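Local coordinates for protein 2-oxoglutarate-dependent dioxygenase DAO (Oryza sativa subsp. indica, PDB 6KUN) that probably inactivates the plant hormone auxin, using iron and 2-oxoglutarate to oxidise indole-3-acetic acid irreversibly to 2-oxoindole-3-acetic acid, at residues Thr256-Gly261 against His268-Arg273. Residues are numbered along the deposited sequence; the frame is centred on the assembly and turned at random.
Sequences TVSAPG and HPRRYR
V257 O and R273 O lie 4.4 Å apart, joined through one water, beside a short two-stranded antiparallel ribbon closed by a long irregular loop, at the periphery of this 2-oxoglutarate oxygenase and after its jelly-roll strand 242-249. Strand 256-257 pairs with 275-276, and V257 makes backbone hydrogen bonds with F275. On the loop side of that pairing, the water donates to V257 O (2.8 Å) and to R273 O (2.7 Å), joining two carbonyls that could not bond each other. The V257 side chain packs on V218 and A221 of helix 217-222; it lies about 12 Å from the bound indole-3-acetic acid, so the contact is away from the active site.

At S258 the arms have parted, its CA lying 7.4 Å from that of R273, and the end of the R270 side chain approaches the 256-261 arm. R270 CG stands anti to the backbone N (chi1 179°) and the chain bends at chi2 (137°), although the exact placement of the guanidinium is doubtful because its CZ sits too close to Y272 O. As modelled, R270 NH2 comes within 3.3 Å of S258 OG, but the angle is too poor for a hydrogen bond; that hydroxyl is hydrogen-bonded to E274 OE2.

A259 directs its methyl group at the opposite arm and meets the same guanidinium obliquely, while also touching N224. Beyond it P260 turns away, toward L141 and W222. The interface is small, burying 125 Å² in all, and at A259 it is a methyl against a guanidinium, with A259 CB 3.7 Å from R270 NH1.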
loop_
_atom_site.group_PDB
_atom_site.type_symbol
_atom_site.label_atom_id
_atom_site.label_comp_id
_atom_site.label_asym_id
_atom_site.label_seq_id
_atom_site.Cartn_x
_atom_site.Cartn_y
_atom_site.Cartn_z
ATOM N N THR B 256 32.809 -20.817 -0.370
ATOM C CA THR B 256 32.781 -22.095 -1.065
ATOM C C THR B 256 31.370 -22.656 -1.184
ATOM O O THR B 256 30.676 -22.801 -0.180
ATOM C CB THR B 256 33.657 -23.136 -0.352
ATOM O OG1 THR B 256 35.017 -22.769 -0.495
ATOM C CG2 THR B 256 33.449 -24.518 -0.939
ATOM N N VAL B 257 31.004 -23.057 -2.404
ATOM C CA VAL B 257 29.713 -23.678 -2.678
ATOM C C VAL B 257 29.924 -25.179 -2.791
ATOM O O VAL B 257 30.517 -25.665 -3.766
ATOM C CB VAL B 257 29.077 -23.103 -3.951
ATOM C CG1 VAL B 257 27.714 -23.745 -4.173
ATOM C CG2 VAL B 257 28.970 -21.579 -3.863
ATOM N N SER B 258 29.407 -25.935 -1.811
ATOM C CA SER B 258 29.471 -27.391 -1.860
ATOM C C SER B 258 28.258 -28.010 -1.181
ATOM O O SER B 258 27.945 -27.693 -0.037
ATOM C CB SER B 258 30.752 -27.906 -1.174
ATOM O OG SER B 258 30.833 -29.321 -1.348
ATOM N N ALA B 259 27.565 -28.874 -1.904
ATOM C CA ALA B 259 26.372 -29.494 -1.375
ATOM C C ALA B 259 26.696 -30.269 -0.106
ATOM O O ALA B 259 27.794 -30.827 0.010
ATOM C CB ALA B 259 25.747 -30.424 -2.414
ATOM N N PRO B 260 25.803 -30.286 0.875
ATOM C CA PRO B 260 25.996 -31.167 2.038
ATOM C C PRO B 260 25.846 -32.641 1.676
ATOM O O PRO B 260 25.063 -33.018 0.797
ATOM C CB PRO B 260 24.894 -30.705 3.007
ATOM C CG PRO B 260 24.509 -29.278 2.522
ATOM C CD PRO B 260 24.689 -29.318 1.052
ATOM N N GLY B 261 26.579 -33.485 2.393
ATOM C CA GLY B 261 26.474 -34.927 2.207
ATOM C C GLY B 261 25.077 -35.521 2.065
ATOM O O GLY B 261 24.854 -36.372 1.189
ATOM N N HIS B 268 20.344 -39.667 -6.405
ATOM C CA HIS B 268 20.730 -38.294 -6.738
ATOM C C HIS B 268 22.218 -38.155 -6.423
ATOM O O HIS B 268 22.593 -37.744 -5.319
ATOM C CB HIS B 268 19.897 -37.275 -5.964
ATOM C CG HIS B 268 18.418 -37.416 -6.163
ATOM N ND1 HIS B 268 17.657 -38.326 -5.462
ATOM C CD2 HIS B 268 17.562 -36.765 -6.985
ATOM C CE1 HIS B 268 16.397 -38.229 -5.843
ATOM N NE2 HIS B 268 16.312 -37.289 -6.765
ATOM N N PRO B 269 23.095 -38.525 -7.355
ATOM C CA PRO B 269 24.542 -38.398 -7.108
ATOM C C PRO B 269 25.010 -36.951 -7.269
ATOM O O PRO B 269 24.356 -36.126 -7.903
ATOM C CB PRO B 269 25.171 -39.289 -8.180
ATOM C CG PRO B 269 24.175 -39.265 -9.305
ATOM C CD PRO B 269 22.796 -39.088 -8.688
ATOM N N ARG B 270 26.167 -36.680 -6.694
ATOM C CA ARG B 270 26.723 -35.331 -6.631
ATOM C C ARG B 270 26.819 -34.663 -7.999
ATOM O O ARG B 270 27.533 -35.120 -8.893
ATOM C CB ARG B 270 28.093 -35.437 -5.993
ATOM C CG ARG B 270 28.823 -34.093 -5.886
ATOM C CD ARG B 270 29.482 -33.953 -4.530
ATOM N NE ARG B 270 30.227 -32.703 -4.414
ATOM C CZ ARG B 270 29.701 -31.489 -4.570
ATOM N NH1 ARG B 270 28.420 -31.340 -4.866
ATOM N NH2 ARG B 270 30.468 -30.418 -4.441
ATOM N N ARG B 271 26.103 -33.548 -8.146
ATOM C CA ARG B 271 25.872 -32.926 -9.446
ATOM C C ARG B 271 26.973 -31.957 -9.859
ATOM O O ARG B 271 27.322 -31.893 -11.038
ATOM C CB ARG B 271 24.529 -32.171 -9.452
ATOM C CG ARG B 271 23.297 -33.071 -9.340
ATOM C CD ARG B 271 22.771 -33.504 -10.700
ATOM N NE ARG B 271 21.565 -32.775 -11.089
ATOM C CZ ARG B 271 20.382 -32.907 -10.489
ATOM N NH1 ARG B 271 20.247 -33.725 -9.449
ATOM N NH2 ARG B 271 19.340 -32.208 -10.917
ATOM N N TYR B 272 27.540 -31.209 -8.919
ATOM C CA TYR B 272 28.436 -30.118 -9.250
ATOM C C TYR B 272 29.716 -30.258 -8.463
ATOM O O TYR B 272 29.694 -30.694 -7.302
ATOM C CB TYR B 272 27.783 -28.771 -8.960
ATOM C CG TYR B 272 26.458 -28.560 -9.672
ATOM C CD1 TYR B 272 26.417 -28.178 -10.999
ATOM C CD2 TYR B 272 25.264 -28.717 -9.007
ATOM C CE1 TYR B 272 25.215 -27.955 -11.639
ATOM C CE2 TYR B 272 24.055 -28.532 -9.639
ATOM C CZ TYR B 272 24.051 -28.123 -10.957
ATOM O OH TYR B 272 22.841 -27.931 -11.609
ATOM N N ARG B 273 30.827 -29.897 -9.100
ATOM C CA ARG B 273 32.067 -29.791 -8.342
ATOM C C ARG B 273 31.948 -28.624 -7.369
ATOM O O ARG B 273 31.155 -27.692 -7.578
ATOM C CB ARG B 273 33.267 -29.602 -9.287
ATOM C CG ARG B 273 33.520 -28.198 -9.737
ATOM C CD ARG B 273 34.471 -28.165 -10.943
ATOM N NE ARG B 273 33.904 -28.851 -12.100
ATOM C CZ ARG B 273 34.131 -28.513 -13.365
ATOM N NH1 ARG B 273 34.913 -27.483 -13.651
ATOM N NH2 ARG B 273 33.559 -29.194 -14.340
HETATM O O HOH W 1 29.177 -27.123 -5.791
#